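Local coordinates for 5-carboxyvanillate decarboxylase (Sphingomonas paucimobilis, PDB 4L6D), which probably catalyses the manganese-dependent removal of the 5-carboxyl group of 5-carboxyvanillate, giving vanillate, in an active site carried by an amidohydrolase-fold barrel, at residues A[3-8]-A[327-332]; A[29-34]-A[175-180]; A[51-56]-A[298-303]. All blocks are in the same frame, centred on the assembly; numbering follows the deposited sequence.

Contact 1 of 3, residues A[3-8]-A[327-332]. With MN (manganese (II) ion), chain I.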
loop_
_atom_site.group_PDB
_atom_site.type_symbol
_atom_site.label_atom_id
_atom_site.label_comp_id
_atom_site.label_asym_id
_atom_site.label_seq_id
_atom_site.Cartn_x
_atom_site.Cartn_y
_atom_site.Cartn_z
ATOM N N ARG A 3 29.481 10.367 -6.085
ATOM C CA ARG A 3 28.927 10.125 -7.416
ATOM C C ARG A 3 27.431 9.865 -7.335
ATOM O O ARG A 3 26.979 8.876 -6.748
ATOM C CB ARG A 3 29.630 8.963 -8.122
ATOM C CG ARG A 3 29.197 8.812 -9.581
ATOM C CD ARG A 3 29.812 7.581 -10.234
ATOM N NE ARG A 3 29.753 7.655 -11.694
ATOM C CZ ARG A 3 30.096 6.658 -12.504
ATOM N NH1 ARG A 3 30.502 5.500 -11.996
ATOM N NH2 ARG A 3 30.030 6.817 -13.822
ATOM N N LEU A 4 26.663 10.788 -7.900
ATOM C CA LEU A 4 25.221 10.708 -7.876
ATOM C C LEU A 4 24.684 10.253 -9.227
ATOM O O LEU A 4 24.872 10.933 -10.234
ATOM C CB LEU A 4 24.651 12.079 -7.526
ATOM C CG LEU A 4 24.789 12.453 -6.055
ATOM C CD1 LEU A 4 24.731 13.968 -5.868
ATOM C CD2 LEU A 4 23.696 11.789 -5.269
ATOM N N ILE A 5 24.049 9.086 -9.235
ATOM C CA ILE A 5 23.411 8.549 -10.426
ATOM C C ILE A 5 21.919 8.437 -10.143
ATOM O O ILE A 5 21.490 7.563 -9.398
ATOM C CB ILE A 5 24.003 7.163 -10.799
ATOM C CG1 ILE A 5 25.507 7.271 -11.088
ATOM C CG2 ILE A 5 23.245 6.558 -11.985
ATOM C CD1 ILE A 5 26.186 5.910 -11.251
ATOM N N ALA A 6 21.131 9.344 -10.716
ATOM C CA ALA A 6 19.686 9.364 -10.488
ATOM C C ALA A 6 19.003 8.303 -11.356
ATOM O O ALA A 6 19.222 8.272 -12.561
ATOM C CB ALA A 6 19.130 10.752 -10.796
ATOM N N THR A 7 18.195 7.435 -10.760
ATOM C CA THR A 7 17.739 6.245 -11.485
ATOM C C THR A 7 16.308 6.203 -12.026
ATOM O O THR A 7 15.931 5.189 -12.625
ATOM C CB THR A 7 17.961 4.962 -10.660
ATOM O OG1 THR A 7 17.325 5.096 -9.376
ATOM C CG2 THR A 7 19.451 4.707 -10.464
ATOM N N GLU A 8 15.515 7.261 -11.843
ATOM C CA GLU A 8 14.137 7.241 -12.354
ATOM C C GLU A 8 13.821 8.527 -13.102
ATOM O O GLU A 8 12.878 9.248 -12.765
ATOM C CB GLU A 8 13.103 7.026 -11.238
ATOM C CG GLU A 8 11.765 6.472 -11.797
ATOM C CD GLU A 8 10.652 6.434 -10.760
ATOM O OE1 GLU A 8 10.772 5.669 -9.774
ATOM O OE2 GLU A 8 9.653 7.168 -10.927
ATOM N N ASN A 327 25.394 1.231 -6.175
ATOM C CA ASN A 327 24.435 0.166 -6.473
ATOM C C ASN A 327 23.887 0.285 -7.897
ATOM O O ASN A 327 23.785 -0.719 -8.619
ATOM C CB ASN A 327 23.284 0.177 -5.465
ATOM C CG ASN A 327 23.730 -0.170 -4.058
ATOM O OD1 ASN A 327 24.710 -0.887 -3.847
ATOM N ND2 ASN A 327 22.998 0.338 -3.078
ATOM N N ALA A 328 23.549 1.509 -8.307
ATOM C CA ALA A 328 23.100 1.746 -9.677
ATOM C C ALA A 328 24.150 1.330 -10.706
ATOM O O ALA A 328 23.817 0.741 -11.735
ATOM C CB ALA A 328 22.745 3.212 -9.874
ATOM N N ALA A 329 25.414 1.651 -10.453
ATOM C CA ALA A 329 26.468 1.300 -11.395
ATOM C C ALA A 329 26.541 -0.214 -11.593
ATOM O O ALA A 329 26.728 -0.692 -12.711
ATOM C CB ALA A 329 27.797 1.844 -10.918
ATOM N N ARG A 330 26.364 -0.960 -10.508
ATOM C CA ARG A 330 26.344 -2.416 -10.571
ATOM C C ARG A 330 25.096 -2.931 -11.287
ATOM O O ARG A 330 25.189 -3.677 -12.268
ATOM C CB ARG A 330 26.388 -2.999 -9.161
ATOM C CG ARG A 330 26.365 -4.515 -9.116
ATOM C CD ARG A 330 26.289 -5.026 -7.680
ATOM N NE ARG A 330 24.948 -4.889 -7.111
ATOM C CZ ARG A 330 24.620 -4.051 -6.131
ATOM N NH1 ARG A 330 25.541 -3.272 -5.585
ATOM N NH2 ARG A 330 23.371 -4.004 -5.691
ATOM N N ILE A 331 23.931 -2.526 -10.793
ATOM C CA ILE A 331 22.662 -3.055 -11.288
ATOM C C ILE A 331 22.389 -2.665 -12.736
ATOM O O ILE A 331 21.832 -3.456 -13.507
ATOM C CB ILE A 331 21.502 -2.623 -10.369
ATOM C CG1 ILE A 331 21.636 -3.331 -9.017
ATOM C CG2 ILE A 331 20.129 -2.884 -11.020
ATOM C CD1 ILE A 331 20.724 -2.787 -7.941
ATOM N N PHE A 332 22.800 -1.456 -13.105
ATOM C CA PHE A 332 22.524 -0.925 -14.442
ATOM C C PHE A 332 23.753 -0.789 -15.346
ATOM O O PHE A 332 23.746 0.002 -16.297
ATOM C CB PHE A 332 21.782 0.403 -14.328
ATOM C CG PHE A 332 20.401 0.279 -13.741
ATOM C CD1 PHE A 332 19.408 -0.430 -14.401
ATOM C CD2 PHE A 332 20.100 0.867 -12.517
ATOM C CE1 PHE A 332 18.132 -0.538 -13.854
ATOM C CE2 PHE A 332 18.831 0.767 -11.967
ATOM C CZ PHE A 332 17.839 0.066 -12.642
HETATM MN MN MN I . 8.722 8.482 -12.401
HETATM O O HOH W 1 10.266 8.794 -13.927
#
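Ile5, on the opening strand, and Thr7, at the corner where the chain turns, set their methyl groups against Ala328 of helix 317-331. This joins the first strand of the amidohydrolase beta/alpha barrel to the last long helix of the chain, consistent with closing the barrel between its beginning and its end.

The contact between the two segments is apolar and small, burying 181 Å² in all. Ala328 CB lies 3.7 Å from Thr7 CG2 and 4.0 Å from Ile5 CG2, a methyl that meets branches of both residues, which face the helix, while Ala6 between them points away. In Ile5, CG1 lies beside the backbone N (chi1 -61°) and CG2 is anti to that N, which brings this branch to Ala328. CD1 of the same side chain makes a longer approach of 4.4 Å to Ala329 CB. Beyond the helix end, Phe332 brings CE2 to 4.3 Å from Thr7 CG2, obliquely to its ring. One face of that ring is covered by Ile331 CG2, 3.9 Å above its centre.

The hydroxyl of Thr7 finds its partner elsewhere: OG1 is hydrogen-bonded to the backbone oxygen of Trp294, while CG2 meets the helix. At the helix end, Phe332 N donates to Ala328 O although Phe332 has left helical backbone angles.

Metal binding lies one residue beyond the packing. Glu8 is a manganese ligand together with His174 and Asp297, and its second oxygen, OE1, is held by Tyr172 and Ser272, which would restrict rotation of the carboxylate. Glu8 OE2 stands 2.2 Å from the manganese, and a water bound at the same distance from the metal donates to Glu8 O at 2.9 Å.

Contact 2 of 3, residues A[29-34]-A[175-180]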
loop_
_atom_site.group_PDB
_atom_site.type_symbol
_atom_site.label_atom_id
_atom_site.label_comp_id
_atom_site.label_asym_id
_atom_site.label_seq_id
_atom_site.Cartn_x
_atom_site.Cartn_y
_atom_site.Cartn_z
ATOM N N ALA A 29 -10.820 4.472 -22.063
ATOM C CA ALA A 29 -11.309 4.638 -20.692
ATOM C C ALA A 29 -10.231 4.419 -19.635
ATOM O O ALA A 29 -10.506 4.525 -18.435
ATOM C CB ALA A 29 -12.496 3.713 -20.429
ATOM N N SER A 30 -9.016 4.088 -20.068
ATOM C CA SER A 30 -7.905 3.885 -19.137
ATOM C C SER A 30 -7.731 5.094 -18.229
ATOM O O SER A 30 -7.831 6.227 -18.683
ATOM C CB SER A 30 -6.604 3.640 -19.899
ATOM O OG SER A 30 -5.508 3.549 -18.995
ATOM N N LEU A 31 -7.453 4.853 -16.949
ATOM C CA LEU A 31 -7.262 5.944 -16.004
ATOM C C LEU A 31 -6.031 6.787 -16.351
ATOM O O LEU A 31 -5.924 7.932 -15.921
ATOM C CB LEU A 31 -7.190 5.421 -14.564
ATOM C CG LEU A 31 -7.272 6.453 -13.433
ATOM C CD1 LEU A 31 -8.616 7.140 -13.389
ATOM C CD2 LEU A 31 -6.999 5.758 -12.115
ATOM N N ASP A 32 -5.116 6.240 -17.151
ATOM C CA ASP A 32 -3.981 7.031 -17.620
ATOM C C ASP A 32 -4.389 8.183 -18.519
ATOM O O ASP A 32 -3.583 9.071 -18.768
ATOM C CB ASP A 32 -2.950 6.171 -18.340
ATOM C CG ASP A 32 -2.186 5.297 -17.390
ATOM O OD1 ASP A 32 -1.333 5.826 -16.636
ATOM O OD2 ASP A 32 -2.456 4.087 -17.370
ATOM N N MET A 33 -5.619 8.168 -19.026
ATOM C CA MET A 33 -6.084 9.272 -19.873
ATOM C C MET A 33 -6.112 10.616 -19.147
ATOM O O MET A 33 -6.074 11.658 -19.796
ATOM C CB MET A 33 -7.442 8.963 -20.516
ATOM C CG MET A 33 -7.368 7.842 -21.556
ATOM S SD MET A 33 -6.389 8.245 -23.023
ATOM C CE MET A 33 -7.542 9.323 -23.880
ATOM N N ILE A 34 -6.163 10.595 -17.812
ATOM C CA ILE A 34 -6.085 11.838 -17.051
ATOM C C ILE A 34 -4.718 12.494 -17.279
ATOM O O ILE A 34 -4.648 13.635 -17.733
ATOM C CB ILE A 34 -6.373 11.619 -15.543
ATOM C CG1 ILE A 34 -7.817 11.144 -15.347
ATOM C CG2 ILE A 34 -6.123 12.900 -14.764
ATOM C CD1 ILE A 34 -8.179 10.774 -13.904
ATOM N N PRO A 175 5.573 3.094 -12.176
ATOM C CA PRO A 175 4.104 3.120 -12.140
ATOM C C PRO A 175 3.422 3.558 -13.444
ATOM O O PRO A 175 4.018 4.119 -14.362
ATOM C CB PRO A 175 3.791 4.149 -11.036
ATOM C CG PRO A 175 5.047 4.202 -10.206
ATOM C CD PRO A 175 6.173 3.975 -11.158
ATOM N N ARG A 176 2.134 3.255 -13.508
ATOM C CA ARG A 176 1.190 4.013 -14.325
ATOM C C ARG A 176 -0.078 4.060 -13.482
ATOM O O ARG A 176 -0.099 3.565 -12.357
ATOM C CB ARG A 176 0.966 3.374 -15.705
ATOM C CG ARG A 176 0.424 1.952 -15.647
ATOM C CD ARG A 176 0.224 1.355 -17.024
ATOM N NE ARG A 176 -0.868 1.986 -17.755
ATOM C CZ ARG A 176 -1.373 1.504 -18.883
ATOM N NH1 ARG A 176 -0.858 0.398 -19.410
ATOM N NH2 ARG A 176 -2.378 2.131 -19.484
ATOM N N ALA A 177 -1.131 4.669 -14.002
ATOM C CA ALA A 177 -2.363 4.752 -13.231
ATOM C C ALA A 177 -2.969 3.363 -13.001
ATOM O O ALA A 177 -2.801 2.455 -13.829
ATOM C CB ALA A 177 -3.370 5.659 -13.943
ATOM N N PRO A 178 -3.685 3.200 -11.875
ATOM C CA PRO A 178 -4.461 1.988 -11.600
ATOM C C PRO A 178 -5.187 1.427 -12.827
ATOM O O PRO A 178 -5.864 2.165 -13.547
ATOM C CB PRO A 178 -5.461 2.469 -10.558
ATOM C CG PRO A 178 -4.640 3.461 -9.748
ATOM C CD PRO A 178 -3.738 4.149 -10.744
ATOM N N SER A 179 -5.042 0.122 -13.041
ATOM C CA SER A 179 -5.696 -0.564 -14.156
ATOM C C SER A 179 -7.203 -0.577 -13.986
ATOM O O SER A 179 -7.737 -0.182 -12.945
ATOM C CB SER A 179 -5.218 -2.014 -14.249
ATOM O OG SER A 179 -5.871 -2.810 -13.267
ATOM N N LYS A 180 -7.894 -1.079 -15.002
ATOM C CA LYS A 180 -9.351 -1.132 -14.965
ATOM C C LYS A 180 -9.855 -2.069 -13.870
ATOM O O LYS A 180 -11.007 -1.973 -13.446
ATOM C CB LYS A 180 -9.930 -1.513 -16.334
ATOM C CG LYS A 180 -9.775 -0.443 -17.404
ATOM C CD LYS A 180 -10.349 -0.899 -18.738
ATOM C CE LYS A 180 -10.176 0.203 -19.772
ATOM N NZ LYS A 180 -10.922 -0.075 -21.023
HETATM O O HOH W 2 -11.259 1.827 -23.121
HETATM O O HOH W 3 -7.500 2.271 -15.768
HETATM O O HOH W 4 -4.256 2.562 -16.214
#
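Asp32 and Arg176 meet at about a right angle, their carboxylate and guanidinium planes turned 43° from one another. The arginine grips one oxygen side-on: NE lies 2.7 Å and NH2 2.9 Å from Asp32 OD2. That oxygen sits in the guanidinium plane, yet both nitrogens reach it from above the carboxylate plane, on the same face. The bend at chi3 (-69°) places NE for this approach. The other oxygen is used differently: Ala177 N donates to Asp32 OD1 at 2.9 Å, nearly straight (169°), on the syn side but tilted out of the carboxylate plane.

Next to this polar pair, Leu31 and Pro178 cross obliquely, with Leu31 CD2 3.9 Å from Pro178 CD, and Leu31 CB is equally far from Ala177 CB. At the exposed end, the extended Lys180 chain brings NZ to 4.1 Å from Ala29 CB, and one water accepts from both Lys180 NZ and Ala29 N.

The contact ties the loop that follows barrel strand 171-174, just past the manganese ligand His174, to the turn leading into helix 33-40. Ser30 OG caps that turn by accepting from Asp32 N at 3.3 Å, so the residue that holds the loop is itself positioned by its own segment. An alanine in place of Asp32 would probably leave Ala177 N without its acceptor and the guanidinium without its carboxylate, held then mainly through NH1, which is hydrogen-bonded to His146 O.

Two arginine N-H groups and that of Ala177 meet the buried carboxylate, consistent with its being ionised and its charge balanced by Arg176. The side chain of Asp32 lies about 7 Å from the bound vanillate.

Contact 3 of 3, residues A[51-56]-A[298-303]. With VNL (4-hydroxy-3-methoxybenzoate), chain J.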
loop_
_atom_site.group_PDB
_atom_site.type_symbol
_atom_site.label_atom_id
_atom_site.label_comp_id
_atom_site.label_asym_id
_atom_site.label_seq_id
_atom_site.Cartn_x
_atom_site.Cartn_y
_atom_site.Cartn_z
ATOM N N GLY A 51 7.958 19.708 -23.131
ATOM C CA GLY A 51 9.261 20.312 -23.343
ATOM C C GLY A 51 10.285 19.853 -22.317
ATOM O O GLY A 51 11.428 19.546 -22.670
ATOM N N ARG A 52 9.882 19.795 -21.051
ATOM C CA ARG A 52 10.798 19.394 -19.990
ATOM C C ARG A 52 11.190 17.919 -20.071
ATOM O O ARG A 52 12.335 17.558 -19.796
ATOM C CB ARG A 52 10.223 19.779 -18.624
ATOM C CG ARG A 52 9.918 21.287 -18.572
ATOM C CD ARG A 52 9.572 21.793 -17.193
ATOM N NE ARG A 52 10.667 21.550 -16.269
ATOM C CZ ARG A 52 10.572 20.737 -15.228
ATOM N NH1 ARG A 52 9.422 20.126 -14.980
ATOM N NH2 ARG A 52 11.615 20.544 -14.435
ATOM N N LEU A 53 10.242 17.079 -20.469
ATOM C CA LEU A 53 10.517 15.662 -20.692
ATOM C C LEU A 53 11.439 15.452 -21.889
ATOM O O LEU A 53 12.321 14.580 -21.868
ATOM C CB LEU A 53 9.202 14.923 -20.951
ATOM C CG LEU A 53 8.316 14.701 -19.720
ATOM C CD1 LEU A 53 6.892 14.352 -20.148
ATOM C CD2 LEU A 53 8.885 13.573 -18.870
ATOM N N SER A 54 11.231 16.244 -22.937
ATOM C CA SER A 54 11.983 16.073 -24.179
ATOM C C SER A 54 13.412 16.557 -24.003
ATOM O O SER A 54 14.332 16.038 -24.629
ATOM C CB SER A 54 11.333 16.857 -25.324
ATOM O OG SER A 54 10.008 16.411 -25.565
ATOM N N ASP A 55 13.591 17.574 -23.168
ATOM C CA ASP A 55 14.903 18.176 -22.978
ATOM C C ASP A 55 15.880 17.253 -22.253
ATOM O O ASP A 55 15.572 16.713 -21.186
ATOM C CB ASP A 55 14.780 19.471 -22.185
ATOM C CG ASP A 55 16.110 19.935 -21.652
ATOM O OD1 ASP A 55 16.996 20.230 -22.484
ATOM O OD2 ASP A 55 16.266 19.979 -20.417
ATOM N N VAL A 56 17.066 17.091 -22.826
ATOM C CA VAL A 56 18.116 16.328 -22.163
ATOM C C VAL A 56 19.354 17.187 -21.894
ATOM O O VAL A 56 19.878 17.211 -20.770
ATOM C CB VAL A 56 18.501 15.089 -22.995
ATOM C CG1 VAL A 56 19.698 14.385 -22.387
ATOM C CG2 VAL A 56 17.326 14.129 -23.071
ATOM N N TYR A 298 12.883 13.294 -11.876
ATOM C CA TYR A 298 12.864 14.466 -12.744
ATOM C C TYR A 298 12.191 14.068 -14.075
ATOM O O TYR A 298 12.362 12.940 -14.522
ATOM C CB TYR A 298 14.307 14.925 -12.981
ATOM C CG TYR A 298 14.415 16.160 -13.836
ATOM C CD1 TYR A 298 14.376 17.422 -13.265
ATOM C CD2 TYR A 298 14.535 16.065 -15.224
ATOM C CE1 TYR A 298 14.462 18.557 -14.041
ATOM C CE2 TYR A 298 14.619 17.194 -16.007
ATOM C CZ TYR A 298 14.591 18.441 -15.409
ATOM O OH TYR A 298 14.666 19.586 -16.169
ATOM N N PRO A 299 11.424 14.975 -14.716
ATOM C CA PRO A 299 11.134 16.374 -14.378
ATOM C C PRO A 299 9.887 16.555 -13.529
ATOM O O PRO A 299 9.436 17.688 -13.325
ATOM C CB PRO A 299 10.917 17.004 -15.753
ATOM C CG PRO A 299 10.250 15.920 -16.534
ATOM C CD PRO A 299 10.926 14.632 -16.064
ATOM N N TYR A 300 9.336 15.456 -13.038
ATOM C CA TYR A 300 8.134 15.530 -12.216
ATOM C C TYR A 300 8.426 16.055 -10.809
ATOM O O TYR A 300 7.528 16.550 -10.124
ATOM C CB TYR A 300 7.451 14.163 -12.187
ATOM C CG TYR A 300 7.025 13.691 -13.573
ATOM C CD1 TYR A 300 5.912 14.243 -14.208
ATOM C CD2 TYR A 300 7.750 12.719 -14.258
ATOM C CE1 TYR A 300 5.522 13.830 -15.484
ATOM C CE2 TYR A 300 7.366 12.297 -15.535
ATOM C CZ TYR A 300 6.253 12.852 -16.138
ATOM O OH TYR A 300 5.861 12.444 -17.395
ATOM N N GLN A 301 9.682 15.931 -10.382
ATOM C CA GLN A 301 10.167 16.526 -9.139
ATOM C C GLN A 301 11.475 17.256 -9.412
ATOM O O GLN A 301 12.188 16.923 -10.361
ATOM C CB GLN A 301 10.375 15.462 -8.066
ATOM C CG GLN A 301 9.079 14.784 -7.688
ATOM C CD GLN A 301 9.106 14.151 -6.313
ATOM O OE1 GLN A 301 8.309 13.275 -6.032
ATOM N NE2 GLN A 301 9.983 14.634 -5.438
ATOM N N PRO A 302 11.798 18.259 -8.583
ATOM C CA PRO A 302 13.027 19.036 -8.774
ATOM C C PRO A 302 14.273 18.340 -8.231
ATOM O O PRO A 302 14.205 17.566 -7.278
ATOM C CB PRO A 302 12.759 20.293 -7.950
ATOM C CG PRO A 302 11.871 19.840 -6.863
ATOM C CD PRO A 302 10.952 18.838 -7.524
ATOM N N MET A 303 15.413 18.645 -8.833
ATOM C CA MET A 303 16.663 17.983 -8.468
ATOM C C MET A 303 17.236 18.393 -7.119
ATOM O O MET A 303 17.690 17.528 -6.374
ATOM C CB MET A 303 17.718 18.187 -9.556
ATOM C CG MET A 303 17.282 17.632 -10.894
ATOM S SD MET A 303 18.667 17.461 -12.030
ATOM C CE MET A 303 17.875 17.719 -13.624
HETATM C C1 VNL J . 4.106 12.134 -12.396
HETATM C CO1 VNL J . 5.107 11.915 -11.440
HETATM C CO2 VNL J . 4.067 11.394 -13.595
HETATM C CM1 VNL J . 6.105 10.950 -11.669
HETATM C CM2 VNL J . 5.037 10.424 -13.835
HETATM O OM VNL J . 5.081 9.656 -14.969
HETATM C CZ VNL J . 6.094 10.199 -12.844
HETATM C CC VNL J . 3.071 13.200 -12.149
HETATM C CV VNL J . 4.073 9.806 -15.986
HETATM O O1 VNL J . 3.246 14.067 -11.250
HETATM O O2 VNL J . 2.069 13.244 -12.901
HETATM O O3 VNL J . 7.178 9.492 -13.284
HETATM O O HOH W 5 14.308 19.188 -18.768
HETATM O O HOH W 6 11.457 19.504 -11.831
#
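Leu53, from helix 49-54, crosses both Pro299 and Tyr300 at about a right angle, and this is the dense apolar half of the contact. Its CD2 lies 3.6 Å from Pro299 CG and approaches the Tyr300 ring obliquely, while CD1 comes within 3.5 Å of Tyr300 OH. Pro299 follows a cis peptide bond in the loop after the last barrel strand, and its ring is wedged among side chains: Pro299 CB covers the centre of one face of Tyr298, whose opposite face carries Met303 CE 3.4 Å above the plane. Tyr300 lines the ligand pocket. VNL CM2 lies 3.4 Å above the centre of its ring, and Tyr300 OH is hydrogen-bonded to Thr77 OG1.

The other side is polar and hydrated. Arg52, partly exposed, slides past Pro299 in the opposite direction, the CB of that proline over one guanidinium face. Arg52 NH1 donates to Pro299 O at 2.9 Å, the oxygen standing 18° out of the guanidinium plane, and NH2 passes 3.5 Å from Tyr298 CE1, with guanidinium and ring 76° apart. One water accepts from Arg52 NH2 and donates to Pro299 O; a second accepts from Tyr298 OH at the ring's edge and donates to Arg52 O and Asp55 OD2. Further along the loop, Pro302 packs on Tyr241 of the second subunit.

Glu59, paired with NE, probably offsets part of the charge of Arg52, while NH1 grips the carbonyl of the cis-proline. The helix thus holds, by an arginine hydrogen bond and a leucine, the loop whose next residue presents its aromatic face to vanillate, probably helping to fix that ring's position.

All three contacts tie parts of the same eight-stranded amidohydrolase barrel that are distant in sequence. Their segments occur in the order 3-8, 29-34, 51-56, 175-180, 298-303 and 327-332, so contact 1 spans the other two, whereas contacts 2 and 3 interlock, their segments alternating. Contacts 1 and 2 lie on opposite sides of the chain's centre, 28 Å between centres; contact 3 is 18 Å from contact 1 and 21 Å from contact 2. The turn leading into helix 33-40, and helix 49-54 itself, fasten loops after strands 171-174 and 292-293. Contact 1 holds a manganese ligand and contact 3 a pocket tyrosine, so these ties probably help to keep the site in shape.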